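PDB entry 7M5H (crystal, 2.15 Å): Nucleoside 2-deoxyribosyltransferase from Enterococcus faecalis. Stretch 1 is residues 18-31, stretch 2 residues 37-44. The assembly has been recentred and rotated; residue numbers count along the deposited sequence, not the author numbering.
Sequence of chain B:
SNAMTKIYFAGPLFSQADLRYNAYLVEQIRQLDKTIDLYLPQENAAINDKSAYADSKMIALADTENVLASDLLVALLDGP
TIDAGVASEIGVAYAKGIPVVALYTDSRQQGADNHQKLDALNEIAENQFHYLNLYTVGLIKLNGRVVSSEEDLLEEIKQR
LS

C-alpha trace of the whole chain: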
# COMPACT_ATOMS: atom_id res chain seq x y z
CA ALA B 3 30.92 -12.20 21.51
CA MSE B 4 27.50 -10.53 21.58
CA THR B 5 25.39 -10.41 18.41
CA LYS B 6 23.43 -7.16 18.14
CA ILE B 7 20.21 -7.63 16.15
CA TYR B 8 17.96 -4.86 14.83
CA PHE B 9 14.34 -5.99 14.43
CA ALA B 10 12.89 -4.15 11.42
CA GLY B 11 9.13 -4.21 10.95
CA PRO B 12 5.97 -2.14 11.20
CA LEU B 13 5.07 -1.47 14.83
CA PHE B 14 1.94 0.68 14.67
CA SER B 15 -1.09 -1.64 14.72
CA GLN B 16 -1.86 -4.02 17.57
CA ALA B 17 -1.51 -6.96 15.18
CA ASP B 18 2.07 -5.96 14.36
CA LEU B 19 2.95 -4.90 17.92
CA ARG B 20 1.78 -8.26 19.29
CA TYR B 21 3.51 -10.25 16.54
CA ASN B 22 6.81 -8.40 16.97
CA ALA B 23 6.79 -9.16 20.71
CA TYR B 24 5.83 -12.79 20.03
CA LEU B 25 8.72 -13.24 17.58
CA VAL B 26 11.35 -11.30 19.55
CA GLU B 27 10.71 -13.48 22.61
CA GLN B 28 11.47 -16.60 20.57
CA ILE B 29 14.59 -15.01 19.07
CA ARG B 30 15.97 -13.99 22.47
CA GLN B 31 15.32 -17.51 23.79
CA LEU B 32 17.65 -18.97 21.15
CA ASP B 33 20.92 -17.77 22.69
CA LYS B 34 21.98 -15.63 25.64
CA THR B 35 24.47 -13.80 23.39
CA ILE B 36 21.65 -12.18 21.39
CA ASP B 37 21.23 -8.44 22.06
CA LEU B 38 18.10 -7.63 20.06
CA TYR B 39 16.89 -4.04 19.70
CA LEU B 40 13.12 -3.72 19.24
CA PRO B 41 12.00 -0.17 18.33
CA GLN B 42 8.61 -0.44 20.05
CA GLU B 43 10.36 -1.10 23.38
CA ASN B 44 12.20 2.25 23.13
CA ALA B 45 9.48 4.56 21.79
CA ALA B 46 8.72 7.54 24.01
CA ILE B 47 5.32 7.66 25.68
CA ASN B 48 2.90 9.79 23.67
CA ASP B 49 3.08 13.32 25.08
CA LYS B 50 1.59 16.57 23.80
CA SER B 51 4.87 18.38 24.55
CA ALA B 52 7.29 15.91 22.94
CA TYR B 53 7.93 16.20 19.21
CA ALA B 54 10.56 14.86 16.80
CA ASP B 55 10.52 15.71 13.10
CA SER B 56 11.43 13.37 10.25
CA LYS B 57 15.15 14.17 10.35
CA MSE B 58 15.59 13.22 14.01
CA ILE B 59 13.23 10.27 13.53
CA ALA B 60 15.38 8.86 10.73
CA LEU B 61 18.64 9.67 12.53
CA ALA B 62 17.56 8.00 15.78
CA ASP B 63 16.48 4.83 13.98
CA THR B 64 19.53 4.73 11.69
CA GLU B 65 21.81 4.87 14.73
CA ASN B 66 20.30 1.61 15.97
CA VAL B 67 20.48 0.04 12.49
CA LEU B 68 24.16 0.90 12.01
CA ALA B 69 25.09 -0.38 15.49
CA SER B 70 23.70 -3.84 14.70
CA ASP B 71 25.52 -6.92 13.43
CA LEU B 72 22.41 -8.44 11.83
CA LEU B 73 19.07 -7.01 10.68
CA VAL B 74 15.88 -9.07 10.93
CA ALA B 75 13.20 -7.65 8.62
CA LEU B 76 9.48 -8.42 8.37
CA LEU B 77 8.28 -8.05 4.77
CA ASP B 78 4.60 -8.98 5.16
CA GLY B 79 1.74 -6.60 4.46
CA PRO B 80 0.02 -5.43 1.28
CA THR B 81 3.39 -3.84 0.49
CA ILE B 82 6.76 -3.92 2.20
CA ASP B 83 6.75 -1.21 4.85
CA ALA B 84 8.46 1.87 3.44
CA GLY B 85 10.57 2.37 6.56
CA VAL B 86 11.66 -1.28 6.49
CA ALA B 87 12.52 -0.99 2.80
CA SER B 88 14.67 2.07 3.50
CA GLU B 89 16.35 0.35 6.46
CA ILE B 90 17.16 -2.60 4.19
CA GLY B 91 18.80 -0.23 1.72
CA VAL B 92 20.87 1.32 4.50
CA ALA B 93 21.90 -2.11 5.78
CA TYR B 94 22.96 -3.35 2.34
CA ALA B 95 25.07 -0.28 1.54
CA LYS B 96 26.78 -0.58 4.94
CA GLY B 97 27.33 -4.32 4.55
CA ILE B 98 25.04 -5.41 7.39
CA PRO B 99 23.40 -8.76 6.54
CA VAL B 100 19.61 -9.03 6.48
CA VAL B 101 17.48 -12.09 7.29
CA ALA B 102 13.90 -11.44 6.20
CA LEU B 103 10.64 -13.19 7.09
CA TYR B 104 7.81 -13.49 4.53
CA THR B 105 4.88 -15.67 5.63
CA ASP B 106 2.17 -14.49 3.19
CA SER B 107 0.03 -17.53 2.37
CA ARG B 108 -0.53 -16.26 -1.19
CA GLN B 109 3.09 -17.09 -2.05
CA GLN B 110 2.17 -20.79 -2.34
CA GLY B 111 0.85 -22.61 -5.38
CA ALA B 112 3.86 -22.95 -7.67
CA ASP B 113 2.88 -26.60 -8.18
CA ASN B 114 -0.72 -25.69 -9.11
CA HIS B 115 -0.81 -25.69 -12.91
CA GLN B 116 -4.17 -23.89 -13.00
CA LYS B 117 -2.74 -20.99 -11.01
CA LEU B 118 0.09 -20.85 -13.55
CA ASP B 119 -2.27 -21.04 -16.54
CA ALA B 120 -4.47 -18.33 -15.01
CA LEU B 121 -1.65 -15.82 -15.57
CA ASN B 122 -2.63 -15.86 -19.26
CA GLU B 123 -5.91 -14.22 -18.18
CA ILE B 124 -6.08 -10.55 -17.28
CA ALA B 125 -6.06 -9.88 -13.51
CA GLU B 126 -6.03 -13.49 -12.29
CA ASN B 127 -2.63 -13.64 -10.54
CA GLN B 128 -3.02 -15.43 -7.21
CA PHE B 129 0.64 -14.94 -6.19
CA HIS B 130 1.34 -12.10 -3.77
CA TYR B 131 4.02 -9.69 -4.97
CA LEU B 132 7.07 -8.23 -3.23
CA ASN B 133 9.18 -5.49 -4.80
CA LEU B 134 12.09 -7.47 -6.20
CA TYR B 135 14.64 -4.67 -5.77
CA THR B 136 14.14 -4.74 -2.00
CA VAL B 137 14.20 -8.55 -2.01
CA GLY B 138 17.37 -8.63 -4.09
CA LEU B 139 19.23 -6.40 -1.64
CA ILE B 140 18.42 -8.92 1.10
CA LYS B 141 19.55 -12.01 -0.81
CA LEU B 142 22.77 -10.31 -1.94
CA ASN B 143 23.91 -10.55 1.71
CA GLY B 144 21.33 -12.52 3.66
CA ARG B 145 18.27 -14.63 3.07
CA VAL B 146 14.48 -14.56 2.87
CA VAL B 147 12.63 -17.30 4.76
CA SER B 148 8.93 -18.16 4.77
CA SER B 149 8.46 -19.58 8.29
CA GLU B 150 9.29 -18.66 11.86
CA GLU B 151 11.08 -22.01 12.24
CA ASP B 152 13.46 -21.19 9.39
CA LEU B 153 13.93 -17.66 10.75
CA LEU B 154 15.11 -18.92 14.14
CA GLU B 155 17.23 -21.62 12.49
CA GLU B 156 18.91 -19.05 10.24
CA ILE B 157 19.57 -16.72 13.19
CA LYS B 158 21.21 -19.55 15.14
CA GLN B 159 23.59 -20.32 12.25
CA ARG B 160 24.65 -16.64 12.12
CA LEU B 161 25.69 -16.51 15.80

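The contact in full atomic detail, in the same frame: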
# COMPACT_ATOMS: atom_id res chain seq x y z
N ASP B 18 0.62 -5.95 14.56
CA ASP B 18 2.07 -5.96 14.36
C ASP B 18 2.82 -5.84 15.68
O ASP B 18 3.85 -6.49 15.87
CB ASP B 18 2.47 -4.83 13.41
CG ASP B 18 1.98 -5.06 11.99
OD1 ASP B 18 1.79 -6.24 11.61
OD2 ASP B 18 1.78 -4.07 11.27
N LEU B 19 2.32 -5.02 16.61
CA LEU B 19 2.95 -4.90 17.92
C LEU B 19 2.97 -6.25 18.63
O LEU B 19 4.00 -6.64 19.20
CB LEU B 19 2.22 -3.86 18.77
CG LEU B 19 2.48 -2.39 18.45
CD1 LEU B 19 1.46 -1.50 19.15
CD2 LEU B 19 3.89 -2.00 18.86
N ARG B 20 1.85 -6.97 18.61
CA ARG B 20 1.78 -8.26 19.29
C ARG B 20 2.66 -9.30 18.59
O ARG B 20 3.28 -10.13 19.26
CB ARG B 20 0.33 -8.75 19.36
CG ARG B 20 -0.57 -7.92 20.26
CD ARG B 20 -2.01 -8.38 20.14
NE ARG B 20 -2.14 -9.82 20.36
CZ ARG B 20 -2.37 -10.38 21.54
NH1 ARG B 20 -2.52 -9.62 22.62
NH2 ARG B 20 -2.47 -11.70 21.64
N TYR B 21 2.71 -9.26 17.26
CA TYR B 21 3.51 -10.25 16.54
C TYR B 21 5.00 -9.99 16.73
O TYR B 21 5.78 -10.94 16.88
CB TYR B 21 3.15 -10.24 15.06
CG TYR B 21 3.79 -11.35 14.27
CD1 TYR B 21 3.44 -12.68 14.49
CD2 TYR B 21 4.76 -11.08 13.30
CE1 TYR B 21 4.03 -13.71 13.77
CE2 TYR B 21 5.35 -12.10 12.58
CZ TYR B 21 4.98 -13.41 12.81
OH TYR B 21 5.57 -14.43 12.10
N ASN B 22 5.41 -8.72 16.72
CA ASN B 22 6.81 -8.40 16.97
C ASN B 22 7.26 -8.90 18.34
O ASN B 22 8.34 -9.50 18.47
CB ASN B 22 7.04 -6.89 16.86
CG ASN B 22 6.83 -6.36 15.46
OD1 ASN B 22 6.85 -7.12 14.49
ND2 ASN B 22 6.63 -5.06 15.34
N ALA B 23 6.44 -8.69 19.37
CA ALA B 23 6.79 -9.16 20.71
C ALA B 23 6.79 -10.68 20.77
O ALA B 23 7.62 -11.28 21.47
CB ALA B 23 5.81 -8.59 21.73
N TYR B 24 5.89 -11.33 20.03
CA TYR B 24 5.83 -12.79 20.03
C TYR B 24 7.05 -13.39 19.33
O TYR B 24 7.56 -14.43 19.76
CB TYR B 24 4.53 -13.25 19.37
CG TYR B 24 4.59 -14.63 18.75
CD1 TYR B 24 4.53 -15.77 19.53
CD2 TYR B 24 4.68 -14.79 17.37
CE1 TYR B 24 4.57 -17.04 18.97
CE2 TYR B 24 4.72 -16.04 16.79
CZ TYR B 24 4.66 -17.16 17.60
OH TYR B 24 4.70 -18.41 17.02
N LEU B 25 7.53 -12.74 18.27
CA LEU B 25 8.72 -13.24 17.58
C LEU B 25 9.99 -12.94 18.35
O LEU B 25 10.87 -13.80 18.48
CB LEU B 25 8.81 -12.64 16.17
CG LEU B 25 8.23 -13.45 15.01
CD1 LEU B 25 8.64 -12.81 13.69
CD2 LEU B 25 8.69 -14.90 15.08
N VAL B 26 10.12 -11.71 18.87
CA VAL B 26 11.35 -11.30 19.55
C VAL B 26 11.61 -12.18 20.77
O VAL B 26 12.76 -12.52 21.07
CB VAL B 26 11.27 -9.81 19.92
CG1 VAL B 26 12.30 -9.46 20.97
CG2 VAL B 26 11.47 -8.95 18.68
N GLU B 27 10.55 -12.58 21.47
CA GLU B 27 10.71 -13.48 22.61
C GLU B 27 11.34 -14.80 22.19
O GLU B 27 12.24 -15.31 22.86
CB GLU B 27 9.36 -13.71 23.29
CG GLU B 27 9.34 -14.90 24.25
CD GLU B 27 10.26 -14.73 25.44
OE1 GLU B 27 10.61 -13.58 25.77
OE2 GLU B 27 10.64 -15.76 26.05
N GLN B 28 10.88 -15.36 21.06
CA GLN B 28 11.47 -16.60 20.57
C GLN B 28 12.92 -16.40 20.15
O GLN B 28 13.76 -17.28 20.37
CB GLN B 28 10.65 -17.15 19.40
CG GLN B 28 9.26 -17.64 19.78
CD GLN B 28 8.49 -18.14 18.58
OE1 GLN B 28 7.58 -17.47 18.09
NE2 GLN B 28 8.85 -19.32 18.09
N ILE B 29 13.23 -15.26 19.53
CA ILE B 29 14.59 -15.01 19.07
C ILE B 29 15.54 -14.90 20.26
O ILE B 29 16.63 -15.48 20.27
CB ILE B 29 14.64 -13.74 18.20
CG1 ILE B 29 13.78 -13.92 16.95
CG2 ILE B 29 16.08 -13.42 17.82
CD1 ILE B 29 13.77 -12.71 16.04
N ARG B 30 15.12 -14.16 21.29
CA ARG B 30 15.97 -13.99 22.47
C ARG B 30 16.16 -15.29 23.23
O ARG B 30 17.17 -15.47 23.91
CB ARG B 30 15.39 -12.90 23.38
CG ARG B 30 15.56 -11.49 22.84
CD ARG B 30 14.72 -10.49 23.61
NE ARG B 30 15.02 -9.11 23.21
CZ ARG B 30 14.23 -8.07 23.48
NH1 ARG B 30 13.09 -8.25 24.13
NH2 ARG B 30 14.58 -6.85 23.08
N GLN B 31 15.20 -16.21 23.13
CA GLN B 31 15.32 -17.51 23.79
C GLN B 31 16.26 -18.46 23.06
O GLN B 31 16.56 -19.53 23.60
CB GLN B 31 13.95 -18.16 23.94
CG GLN B 31 13.10 -17.56 25.05
CD GLN B 31 13.82 -17.55 26.38
OE1 GLN B 31 14.32 -18.58 26.84
NE2 GLN B 31 13.89 -16.39 27.01
N ASP B 37 21.63 -9.76 21.57
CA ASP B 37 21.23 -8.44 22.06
C ASP B 37 20.35 -7.82 20.99
O ASP B 37 20.83 -7.11 20.10
CB ASP B 37 22.45 -7.57 22.37
CG ASP B 37 22.07 -6.18 22.84
OD1 ASP B 37 20.92 -5.99 23.27
OD2 ASP B 37 22.93 -5.28 22.76
N LEU B 38 19.05 -8.08 21.08
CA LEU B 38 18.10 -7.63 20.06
C LEU B 38 17.51 -6.28 20.46
O LEU B 38 17.04 -6.11 21.59
CB LEU B 38 16.99 -8.66 19.87
CG LEU B 38 16.04 -8.48 18.68
CD1 LEU B 38 15.54 -9.83 18.19
CD2 LEU B 38 14.86 -7.59 19.03
N TYR B 39 17.52 -5.34 19.52
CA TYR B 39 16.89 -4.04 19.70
C TYR B 39 15.53 -4.06 19.01
O TYR B 39 15.45 -4.32 17.80
CB TYR B 39 17.77 -2.92 19.13
CG TYR B 39 17.18 -1.54 19.30
CD1 TYR B 39 17.45 -0.77 20.42
CD2 TYR B 39 16.35 -0.99 18.32
CE1 TYR B 39 16.92 0.49 20.58
CE2 TYR B 39 15.81 0.27 18.47
CZ TYR B 39 16.09 1.01 19.59
OH TYR B 39 15.56 2.26 19.73
N LEU B 40 14.47 -3.78 19.77
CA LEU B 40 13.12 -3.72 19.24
C LEU B 40 12.61 -2.29 19.36
O LEU B 40 12.46 -1.79 20.49
CB LEU B 40 12.19 -4.69 19.97
CG LEU B 40 10.77 -4.82 19.42
CD1 LEU B 40 10.79 -5.16 17.95
CD2 LEU B 40 9.99 -5.86 20.20
N PRO B 41 12.35 -1.60 18.25
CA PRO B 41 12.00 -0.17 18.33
C PRO B 41 10.81 0.14 19.22
O PRO B 41 10.80 1.19 19.88
CB PRO B 41 11.73 0.21 16.87
CG PRO B 41 12.56 -0.75 16.08
CD PRO B 41 12.53 -2.04 16.86
N GLN B 42 9.79 -0.73 19.25
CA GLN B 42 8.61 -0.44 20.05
C GLN B 42 8.89 -0.46 21.54
O GLN B 42 8.12 0.12 22.32
CB GLN B 42 7.49 -1.43 19.71
CG GLN B 42 7.77 -2.86 20.10
CD GLN B 42 6.90 -3.85 19.35
OE1 GLN B 42 6.91 -3.88 18.12
NE2 GLN B 42 6.14 -4.65 20.08
N GLU B 43 9.98 -1.10 21.97
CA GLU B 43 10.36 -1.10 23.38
C GLU B 43 11.06 0.19 23.79
O GLU B 43 11.22 0.43 24.99
CB GLU B 43 11.28 -2.29 23.68
CG GLU B 43 10.63 -3.65 23.49
CD GLU B 43 11.61 -4.79 23.68
OE1 GLU B 43 12.83 -4.54 23.62
OE2 GLU B 43 11.16 -5.93 23.89
N ASN B 44 11.47 1.03 22.84
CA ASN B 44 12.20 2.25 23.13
C ASN B 44 11.43 3.51 22.78
O ASN B 44 11.93 4.62 23.05
CB ASN B 44 13.54 2.24 22.39
CG ASN B 44 14.38 1.02 22.70
OD1 ASN B 44 14.17 -0.05 22.12
ND2 ASN B 44 15.32 1.16 23.62
O HOH W 1 17.81 -9.13 23.38

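The apolar centre of the contact is formed by Val26 and Ile29 of the helix and by Leu38 and Leu40 of the segment that runs back along it. Helix 18-30 and strand 37-39 are nearly antiparallel, their directions differing by 166°, and their axes approach to 9.5 Å, a spacing that leaves room for one layer of interlocking aliphatic side chains. Val26 points toward the second stretch and touches both leucines: its CG2 is 3.7 Å from CD2 of Leu38 and also 3.7 Å from CD2 of Leu40. One turn further along the helix, Ile29 CG2 packs against Leu38 CD1 at 3.6 Å. Leu38 thus touches both helix residues, its chi1 and chi2 both t. Leu38 and Leu40 both point toward the helix, whereas Tyr39 between them points away, the alternation expected of an extended chain. All four aliphatic residues are buried, and their branched, uncharged side chains fill the space without leaving polar groups in need of partners.

Toward the start of the helix the packing becomes mixed. Asn22 CB lies 4.3 Å from Leu40 CD1, so the aliphatic base of this buried side chain borders the apolar layer while its amide reaches Gln42. Asn22 ND2 donates a hydrogen bond to Gln42 OE1 at 3.0 Å, and Gln42 NE2 in turn donates to the backbone oxygen of Leu19, with NE2 and O 3.1 Å apart. A glutamine suits this position because its amide can accept and donate at once, joining a side chain and a main-chain carbonyl of the helix. That carbonyl also receives the regular helical bond from the backbone nitrogen of Ala23, Ala23 N lying 3.2 Å from Leu19 O, so the glutamine adds a second donor to it. The CB of Leu19 points sideways, but the end of its side chain comes nearer, and CD2 packs 3.6 Å from CD of Gln42.

Further along the helix, Arg30 forms the polar edge. Its CB also points sideways, yet the long side chain, with chi1 at m and chi2 and chi3 both t, carries the guanidinium to the second stretch. Arg30 NH2 donates to Leu38 O at 3.0 Å and to Glu43 OE1 at 2.9 Å, while Arg30 NH1 donates to Glu43 OE2 at 3.0 Å. The result is a two-pronged salt bridge in which both carboxylate oxygens meet the guanidinium. Leu38 O and Glu43 OE1 lie at the edge of the guanidinium, near its plane, where its N-H groups point. A water extends the link: it accepts a hydrogen bond from Leu38 N at 2.8 Å and a weak one from Arg30 NE, also at 2.8 Å. Arg30 therefore engages both backbone polar groups of Leu38, one directly and one through water, beside that residue's buried side chain. The contact buries 480 Å², both sides summed.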